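Local coordinates for galactose-binding like protein (Bacteroides thetaiotaomicron, PDB 7M1A), which is a calcium-binding SusE-like protein that probably takes part in carbohydrate handling, represented here by its C-terminal galactose-binding-like domain, at residues A[54-59]-A[166-171]; A[90-95]-A[155-160]. All blocks are in the same frame, centred on the assembly; numbering follows the deposited sequence.

Overall arrangement
Following the chain from the N terminus, residues 54-59 lead into strand 56-66, and residues 90-95 form much of strand 88-96. The chain returns with 155-160 to pair with 90-95, closing interaction 2, and then with 166-171 to meet 54-59, closing interaction 1. Interaction 2 is thus nested inside the loop closed by interaction 1; their centres lie about 8 Å apart. Strand 151-158 runs between strands 56-66 and 88-96 in the six-stranded antiparallel sheet, so interaction 2 lies within that sheet. Interaction 1 joins the start of strand 56-66 to the lead-in and first residues of strand 169-176 in the four-stranded sheet, next to the calcium site.

Interaction 1. Residues A[54-59]-A[166-171]; sequences GPAVFT and YNICFT. With CA (calcium ion), chain F.
The two antiparallel sheets of this galactose-binding-like domain meet at the start of strand 56-66 and the lead-in to strand 169-176, where, at the partly exposed end, Gly54 and Pro55 lie against Tyr166. The phenol ring takes the Gly54-Pro55 peptide on one face, Gly54 C 3.3 Å above its plane and Pro55 N at a similar height, both displaced toward the rim. Two CH-pi contacts extend this cover: Gly54 CA stands 3.8 Å from the Tyr166 ring centroid, and Pro55 CD lies over the same ring. The Pro55 ring lies alongside the phenol, CD and CG near Tyr166 CE1. Tyr166 CG, anti to the carbonyl carbon (chi1 -70°), lies 3.3 Å from Gly54 O. Ala56 N donates to Tyr166 O at 3.2 Å, bent to 144° at the hydrogen. Ala56 CB also sits close to that oxygen.

Such facing of two sheets is the beta-sandwich plan of galactose-binding-like domains, and Ala56, Phe58, Ile168 and Phe170 contribute apolar groups to its interior. Ile168 CG2 lies 4.1 Å from Ala56 CB and meets the edge of the Phe58 ring near its plane. Phe58 and Phe170 then reach toward each other tip to tip, Phe58 CZ coming 3.7 Å from Phe170 CE1 in the plane of the Phe170 ring, while Phe170 CE1 approaches the Phe58 ring obliquely. Leu45 packs against both phenylalanines.

One residue beyond Phe170, Thr171 O binds the calcium ion at 2.3 Å, and water 1 is a further ligand at 2.4 Å from the metal. Tyr28 O, Arg33 O, Asn31 OD1 and Glu172 OE1 complete the site, and Thr171 OG1 is hydrogen-bonded to Val43 O and Ser35 N.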
ATOM      1  N   GLY A  54      -1.788  19.153   9.794  1.00 14.27           N
ATOM      2  CA  GLY A  54      -0.476  19.499   9.299  1.00 11.56           C
ATOM      3  C   GLY A  54      -0.288  18.947   7.895  1.00  9.96           C
ATOM      4  O   GLY A  54      -1.129  18.223   7.385  1.00 11.11           O
ATOM      5  N   PRO A  55       0.875  19.266   7.282  1.00  9.46           N
ATOM      6  CA  PRO A  55       1.229  18.817   5.923  1.00  7.67           C
ATOM      7  C   PRO A  55       0.924  17.336   5.721  1.00  8.52           C
ATOM      8  O   PRO A  55       1.276  16.478   6.567  1.00 10.55           O
ATOM      9  CB  PRO A  55       2.736  19.092   5.877  1.00 10.55           C
ATOM     10  CG  PRO A  55       2.922  20.361   6.731  1.00 11.56           C
ATOM     11  CD  PRO A  55       1.913  20.134   7.883  1.00 11.80           C
ATOM     12  N   ALA A  56       0.363  16.982   4.558  1.00  7.94           N
ATOM     13  CA  ALA A  56       0.162  15.567   4.261  1.00  8.60           C
ATOM     14  C   ALA A  56       1.538  14.951   4.061  1.00  7.10           C
ATOM     15  O   ALA A  56       2.431  15.529   3.472  1.00  8.98           O
ATOM     16  CB  ALA A  56      -0.619  15.366   2.992  1.00  9.53           C
ATOM     17  N   VAL A  57       1.689  13.697   4.534  1.00  7.96           N
ATOM     18  CA  VAL A  57       2.949  12.962   4.417  1.00  7.07           C
ATOM     19  C   VAL A  57       2.642  11.555   3.894  1.00  6.58           C
ATOM     20  O   VAL A  57       1.788  10.907   4.438  1.00  8.27           O
ATOM     21  CB  VAL A  57       3.719  12.933   5.766  1.00  9.18           C
ATOM     22  CG1 VAL A  57       4.934  12.014   5.715  1.00 11.97           C
ATOM     23  CG2 VAL A  57       4.035  14.309   6.269  1.00 11.76           C
ATOM     24  N   PHE A  58       3.446  11.066   2.932  1.00  6.77           N
ATOM     25  CA  PHE A  58       3.329   9.636   2.625  1.00  5.90           C
ATOM     26  C   PHE A  58       4.734   9.144   2.246  1.00  5.26           C
ATOM     27  O   PHE A  58       5.679   9.924   2.044  1.00  6.37           O
ATOM     28  CB  PHE A  58       2.270   9.397   1.529  1.00  7.10           C
ATOM     29  CG  PHE A  58       2.603   9.979   0.194  1.00  6.79           C
ATOM     30  CD1 PHE A  58       3.432   9.342  -0.719  1.00  7.60           C
ATOM     31  CD2 PHE A  58       2.154  11.276  -0.115  1.00  7.92           C
ATOM     32  CE1 PHE A  58       3.784   9.914  -1.935  1.00  8.00           C
ATOM     33  CE2 PHE A  58       2.512  11.872  -1.326  1.00  8.71           C
ATOM     34  CZ  PHE A  58       3.364  11.231  -2.229  1.00  8.57           C
ATOM     35  N   THR A  59       4.865   7.800   2.257  1.00  5.97           N
ATOM     36  CA  THR A  59       6.166   7.158   2.298  1.00  5.15           C
ATOM     37  C   THR A  59       6.184   6.023   1.266  1.00  5.61           C
ATOM     38  O   THR A  59       5.217   5.253   1.140  1.00  6.65           O
ATOM     39  CB  THR A  59       6.367   6.561   3.686  1.00  6.07           C
ATOM     40  OG1 THR A  59       6.167   7.546   4.716  1.00  6.32           O
ATOM     41  CG2 THR A  59       7.751   5.979   3.869  1.00  7.73           C
ATOM     42  N   TYR A 166      -3.429  21.406   3.138  1.00  9.20           N
ATOM     43  CA  TYR A 166      -2.345  20.435   3.311  1.00  8.23           C
ATOM     44  C   TYR A 166      -2.558  19.175   2.445  1.00  7.88           C
ATOM     45  O   TYR A 166      -1.655  18.345   2.409  1.00  9.44           O
ATOM     46  CB  TYR A 166      -2.224  19.996   4.780  1.00  8.89           C
ATOM     47  CG  TYR A 166      -1.720  21.045   5.725  1.00  8.84           C
ATOM     48  CD1 TYR A 166      -0.603  21.820   5.446  1.00 10.02           C
ATOM     49  CD2 TYR A 166      -2.472  21.389   6.844  1.00 10.93           C
ATOM     50  CE1 TYR A 166      -0.129  22.803   6.343  1.00 12.43           C
ATOM     51  CE2 TYR A 166      -2.035  22.374   7.725  1.00 15.80           C
ATOM     52  CZ  TYR A 166      -0.880  23.104   7.459  1.00 14.42           C
ATOM     53  OH  TYR A 166      -0.428  24.053   8.338  1.00 20.57           O
ATOM     54  N   ASN A 167      -3.734  19.024   1.780  1.00  8.31           N
ATOM     55  CA  ASN A 167      -3.995  17.858   0.947  1.00  8.51           C
ATOM     56  C   ASN A 167      -3.046  17.808  -0.242  1.00  7.72           C
ATOM     57  O   ASN A 167      -2.484  18.802  -0.656  1.00  7.91           O
ATOM     58  CB  ASN A 167      -5.491  17.811   0.596  1.00  8.39           C
ATOM     59  CG  ASN A 167      -6.293  17.425   1.815  1.00  7.29           C
ATOM     60  OD1 ASN A 167      -6.214  16.265   2.271  1.00  8.68           O
ATOM     61  ND2 ASN A 167      -7.083  18.344   2.348  1.00  8.66           N
ATOM     62  N   ILE A 168      -2.969  16.630  -0.852  1.00  7.00           N
ATOM     63  CA  ILE A 168      -2.211  16.524  -2.086  1.00  7.09           C
ATOM     64  C   ILE A 168      -2.862  15.514  -3.038  1.00  6.34           C
ATOM     65  O   ILE A 168      -3.320  14.439  -2.635  1.00  7.89           O
ATOM     66  CB  ILE A 168      -0.711  16.175  -1.820  1.00  6.88           C
ATOM     67  CG1 ILE A 168       0.135  16.169  -3.101  1.00  8.01           C
ATOM     68  CG2 ILE A 168      -0.603  14.849  -1.049  1.00  8.84           C
ATOM     69  CD1 ILE A 168       1.614  16.062  -2.858  1.00  8.66           C
ATOM     70  N   CYS A 169      -2.842  15.823  -4.353  1.00  7.03           N
ATOM     71  CA  CYS A 169      -3.154  14.834  -5.381  1.00  7.01           C
ATOM     72  C   CYS A 169      -2.190  15.110  -6.563  1.00  6.92           C
ATOM     73  O   CYS A 169      -1.850  16.257  -6.852  1.00  7.26           O
ATOM     74  CB  CYS A 169      -4.619  14.945  -5.826  1.00  9.18           C
ATOM     75  SG  CYS A 169      -5.139  16.515  -6.563  1.00  9.49           S
ATOM     76  N   PHE A 170      -1.839  14.064  -7.299  1.00  6.41           N
ATOM     77  CA  PHE A 170      -1.005  14.186  -8.485  1.00  7.09           C
ATOM     78  C   PHE A 170      -1.016  12.847  -9.231  1.00  5.92           C
ATOM     79  O   PHE A 170      -1.542  11.844  -8.670  1.00  6.75           O
ATOM     80  CB  PHE A 170       0.426  14.680  -8.230  1.00  7.76           C
ATOM     81  CG  PHE A 170       1.284  13.731  -7.462  1.00  5.52           C
ATOM     82  CD1 PHE A 170       1.135  13.625  -6.057  1.00  7.23           C
ATOM     83  CD2 PHE A 170       2.256  12.972  -8.078  1.00  6.95           C
ATOM     84  CE1 PHE A 170       1.962  12.780  -5.307  1.00  7.32           C
ATOM     85  CE2 PHE A 170       3.082  12.110  -7.317  1.00  6.46           C
ATOM     86  CZ  PHE A 170       2.894  12.014  -5.950  1.00  7.71           C
ATOM     87  N   THR A 171      -0.468  12.810 -10.478  1.00  6.69           N
ATOM     88  CA  THR A 171      -0.608  11.631 -11.319  1.00  5.92           C
ATOM     89  C   THR A 171       0.672  10.785 -11.417  1.00  6.05           C
ATOM     90  O   THR A 171       0.522   9.542 -11.658  1.00  6.95           O
ATOM     91  CB  THR A 171      -1.128  11.966 -12.725  1.00  7.00           C
ATOM     92  OG1 THR A 171      -1.278  10.752 -13.472  1.00  8.27           O
ATOM     93  CG2 THR A 171      -0.193  12.862 -13.532  1.00  8.19           C
TER
HETATM   94 CA    CA F 404       0.628   7.704 -13.036  1.00  8.73          CA
HETATM   95  O   HOH W   1      -1.574   7.560 -13.845  1.00  9.40           O

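Interaction 2. Residues A[90-95]-A[155-160]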
ATOM      1  N   ARG A  90       3.740  23.955  -2.646  1.00  9.36           N
ATOM      2  CA  ARG A  90       5.031  23.878  -1.964  1.00  9.57           C
ATOM      3  C   ARG A  90       5.135  22.529  -1.262  1.00  8.61           C
ATOM      4  O   ARG A  90       4.182  22.137  -0.584  1.00  9.56           O
ATOM      5  CB  ARG A  90       5.082  24.948  -0.871  1.00 11.09           C
ATOM      6  CG  ARG A  90       5.302  26.344  -1.459  1.00 14.92           C
ATOM      7  CD  ARG A  90       6.781  26.564  -1.798  1.00 20.36           C
ATOM      8  NE  ARG A  90       7.596  26.530  -0.571  1.00 28.91           N
ATOM      9  CZ  ARG A  90       8.446  25.583  -0.065  1.00 29.84           C
ATOM     10  NH1 ARG A  90       8.745  24.412  -0.662  1.00 24.68           N
ATOM     11  NH2 ARG A  90       8.978  25.844   1.120  1.00 41.42           N
ATOM     12  N   TYR A  91       6.209  21.801  -1.552  1.00  8.19           N
ATOM     13  CA  TYR A  91       6.295  20.436  -1.036  1.00  7.68           C
ATOM     14  C   TYR A  91       7.756  20.051  -0.934  1.00  8.49           C
ATOM     15  O   TYR A  91       8.617  20.780  -1.409  1.00  9.94           O
ATOM     16  CB  TYR A  91       5.502  19.442  -1.929  1.00  8.85           C
ATOM     17  CG  TYR A  91       5.895  19.360  -3.390  1.00  7.53           C
ATOM     18  CD1 TYR A  91       5.501  20.330  -4.323  1.00  8.77           C
ATOM     19  CD2 TYR A  91       6.639  18.270  -3.836  1.00  9.22           C
ATOM     20  CE1 TYR A  91       5.831  20.175  -5.668  1.00  9.36           C
ATOM     21  CE2 TYR A  91       6.958  18.124  -5.186  1.00  8.67           C
ATOM     22  CZ  TYR A  91       6.550  19.077  -6.109  1.00  9.83           C
ATOM     23  OH  TYR A  91       6.863  18.931  -7.438  1.00 10.03           O
ATOM     24  N   GLU A  92       7.999  18.947  -0.218  1.00  8.78           N
ATOM     25  CA  GLU A  92       9.374  18.563   0.029  1.00  8.04           C
ATOM     26  C   GLU A  92       9.568  17.079  -0.278  1.00  7.33           C
ATOM     27  O   GLU A  92       8.634  16.280  -0.096  1.00  9.06           O
ATOM     28  CB  GLU A  92       9.778  18.767   1.496  1.00  9.07           C
ATOM     29  CG  GLU A  92       9.764  20.234   1.903  1.00 11.57           C
ATOM     30  CD  GLU A  92       9.851  20.466   3.395  1.00 14.49           C
ATOM     31  OE1 GLU A  92       9.761  19.514   4.185  1.00 13.26           O
ATOM     32  OE2 GLU A  92      10.142  21.590   3.724  1.00 15.49           O
ATOM     33  N   VAL A  93      10.776  16.695  -0.722  1.00  7.35           N
ATOM     34  CA  VAL A  93      11.133  15.288  -0.899  1.00  7.88           C
ATOM     35  C   VAL A  93      12.194  14.948   0.114  1.00  5.82           C
ATOM     36  O   VAL A  93      13.216  15.660   0.168  1.00  7.54           O
ATOM     37  CB  VAL A  93      11.619  14.983  -2.355  1.00  7.36           C
ATOM     38  CG1 VAL A  93      11.832  13.491  -2.552  1.00 10.62           C
ATOM     39  CG2 VAL A  93      10.640  15.568  -3.352  1.00  7.80           C
ATOM     40  N   TRP A  94      12.004  13.861   0.871  1.00  5.59           N
ATOM     41  CA  TRP A  94      12.919  13.453   1.946  1.00  6.25           C
ATOM     42  C   TRP A  94      13.322  12.002   1.662  1.00  6.63           C
ATOM     43  O   TRP A  94      12.616  11.234   0.973  1.00  6.85           O
ATOM     44  CB  TRP A  94      12.282  13.505   3.358  1.00  7.97           C
ATOM     45  CG  TRP A  94      11.916  14.857   3.838  1.00  6.91           C
ATOM     46  CD1 TRP A  94      11.039  15.762   3.254  1.00  8.23           C
ATOM     47  CD2 TRP A  94      12.460  15.517   4.989  1.00  8.33           C
ATOM     48  NE1 TRP A  94      10.888  16.891   4.109  1.00  8.61           N
ATOM     49  CE2 TRP A  94      11.801  16.763   5.139  1.00  9.76           C
ATOM     50  CE3 TRP A  94      13.493  15.152   5.867  1.00  8.40           C
ATOM     51  CZ2 TRP A  94      12.152  17.626   6.201  1.00  9.96           C
ATOM     52  CZ3 TRP A  94      13.789  15.974   6.963  1.00 10.75           C
ATOM     53  CH2 TRP A  94      13.105  17.191   7.113  1.00  8.85           C
ATOM     54  N   GLY A  95      14.495  11.577   2.170  1.00  7.55           N
ATOM     55  CA  GLY A  95      14.941  10.222   1.943  1.00  8.69           C
ATOM     56  C   GLY A  95      15.748   9.670   3.108  1.00  8.10           C
ATOM     57  O   GLY A  95      16.126  10.408   4.065  1.00  7.96           O
ATOM     58  N   ARG A 155      10.032  10.079   1.382  1.00  6.59           N
ATOM     59  CA  ARG A 155       8.799  10.688   1.848  1.00  6.04           C
ATOM     60  C   ARG A 155       8.515  11.939   1.012  1.00  5.87           C
ATOM     61  O   ARG A 155       9.441  12.715   0.664  1.00  9.30           O
ATOM     62  CB  ARG A 155       8.794  11.037   3.333  1.00  7.90           C
ATOM     63  CG  ARG A 155       8.567   9.813   4.170  1.00  9.73           C
ATOM     64  CD  ARG A 155       8.798  10.183   5.638  1.00  9.59           C
ATOM     65  NE  ARG A 155       7.629   9.552   6.321  1.00  8.43           N
ATOM     66  CZ  ARG A 155       7.379   9.760   7.599  1.00  7.56           C
ATOM     67  NH1 ARG A 155       8.206  10.499   8.352  1.00  9.33           N
ATOM     68  NH2 ARG A 155       6.277   9.291   8.178  1.00  9.96           N
ATOM     69  N   ILE A 156       7.225  12.168   0.759  1.00  7.79           N
ATOM     70  CA  ILE A 156       6.800  13.464   0.207  1.00  7.85           C
ATOM     71  C   ILE A 156       5.900  14.143   1.237  1.00  7.92           C
ATOM     72  O   ILE A 156       5.038  13.520   1.853  1.00  8.47           O
ATOM     73  CB  ILE A 156       6.142  13.285  -1.159  1.00 10.06           C
ATOM     74  CG1 ILE A 156       7.267  12.911  -2.172  1.00 17.14           C
ATOM     75  CG2 ILE A 156       5.404  14.549  -1.620  1.00 10.15           C
ATOM     76  CD1 ILE A 156       6.788  12.575  -3.565  1.00 17.21           C
ATOM     77  N   LYS A 157       6.235  15.423   1.543  1.00  7.56           N
ATOM     78  CA  LYS A 157       5.461  16.256   2.466  1.00  6.65           C
ATOM     79  C   LYS A 157       4.837  17.431   1.686  1.00  7.32           C
ATOM     80  O   LYS A 157       5.560  18.181   1.041  1.00  8.60           O
ATOM     81  CB  LYS A 157       6.403  16.730   3.575  1.00  9.97           C
ATOM     82  CG  LYS A 157       5.768  17.632   4.642  1.00 11.53           C
ATOM     83  CD  LYS A 157       6.858  18.274   5.610  1.00 19.14           C
ATOM     84  CE  LYS A 157       6.157  18.879   6.804  1.00 22.70           C
ATOM     85  NZ  LYS A 157       7.088  19.463   7.804  1.00 31.92           N
ATOM     86  N   CYS A 158       3.500  17.591   1.783  1.00  7.77           N
ATOM     87  CA  CYS A 158       2.815  18.684   1.093  1.00  8.69           C
ATOM     88  C   CYS A 158       2.618  19.841   2.071  1.00  7.38           C
ATOM     89  O   CYS A 158       1.726  19.781   2.941  1.00 10.23           O
ATOM     90  CB  CYS A 158       1.482  18.201   0.520  1.00  7.62           C
ATOM     91  SG  CYS A 158       0.874  19.530  -0.555  1.00  9.51           S
ATOM     92  N   LEU A 159       3.472  20.888   1.954  1.00  8.55           N
ATOM     93  CA  LEU A 159       3.333  22.043   2.837  1.00  9.94           C
ATOM     94  C   LEU A 159       2.118  22.895   2.478  1.00 10.07           C
ATOM     95  O   LEU A 159       1.484  23.471   3.358  1.00 12.58           O
ATOM     96  CB  LEU A 159       4.556  22.933   2.753  1.00 10.66           C
ATOM     97  CG  LEU A 159       5.893  22.279   3.050  1.00 12.45           C
ATOM     98  CD1 LEU A 159       7.055  23.243   2.733  1.00 15.20           C
ATOM     99  CD2 LEU A 159       5.978  21.852   4.511  1.00 18.45           C
ATOM    100  N   LYS A 160       1.796  23.008   1.178  1.00  8.53           N
ATOM    101  CA  LYS A 160       0.664  23.811   0.735  1.00  8.48           C
ATOM    102  C   LYS A 160       0.286  23.384  -0.658  1.00  8.02           C
ATOM    103  O   LYS A 160       1.200  23.219  -1.502  1.00  9.09           O
ATOM    104  CB  LYS A 160       0.995  25.328   0.795  1.00 12.65           C
ATOM    105  CG  LYS A 160      -0.156  26.319   0.585  1.00 19.41           C
ATOM    106  CD  LYS A 160       0.362  27.775   0.532  1.00 28.03           C
ATOM    107  CE  LYS A 160       0.565  28.376   1.917  1.00 37.31           C
ATOM    108  NZ  LYS A 160      -0.473  27.927   2.889  1.00 40.18           N
TER
HETATM  109  O   HOH W   2       9.415  20.414   6.604  1.00 32.87           O
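Glu92 and Lys157 face each other as a hydrogen-bonded antiparallel pair, Glu92 N giving to Lys157 O at 2.8 Å and Lys157 N returning to Glu92 O. Their side chains run side by side in the same direction, the Lys157 CD methylene lying 3.5 Å from Glu92 OE1. The charged ends are linked by water 2, which donates to Glu92 OE1 at 2.6 Å and accepts from Lys157 NZ; Glu92 OE1 and Lys157 NZ, 4.5 Å apart, are too far for a direct ion pair, and the water spans the gap. Trp94 NE1 also donates to Glu92 OE1, at 2.9 Å: the oxygen lies in the indole plane, but the donor comes from above the carboxylate plane. Two hydrogen bonds thus grip this one oxygen and would help fix the rotation of the carboxylate.

Farther along, Leu159 reaches across with CD1 over one face of the Arg90 guanidinium, 3.6 Å from Arg90 NH2, and against Glu92 OE2. The Arg90 chain is bent at chi2 and chi3, the guanidinium beyond lies against this methyl, and Arg90 NH1 is held by Met115 O. Leu159 and Lys160 both oppose Arg90, a classic beta bulge: Arg90 O receives Lys160 N at 3.1 Å and a weak bond from Leu159 N, bent to 123°. Beyond Glu92, Trp94 and Arg155 exchange two further backbone bonds. Arg155 itself turns to a salt bridge with Asp16 and a cation-pi contact with Trp106.

On the other face of the sheet, Tyr91, Val93, Ile156 and Cys158 look into the sandwich; Tyr91 and Val93 touch strand 70-74, and Ile156 packs on Phe58. Strand 88-96 is flanked by strands 110-116 and 151-158, and the latter pairs in turn with strand 56-66.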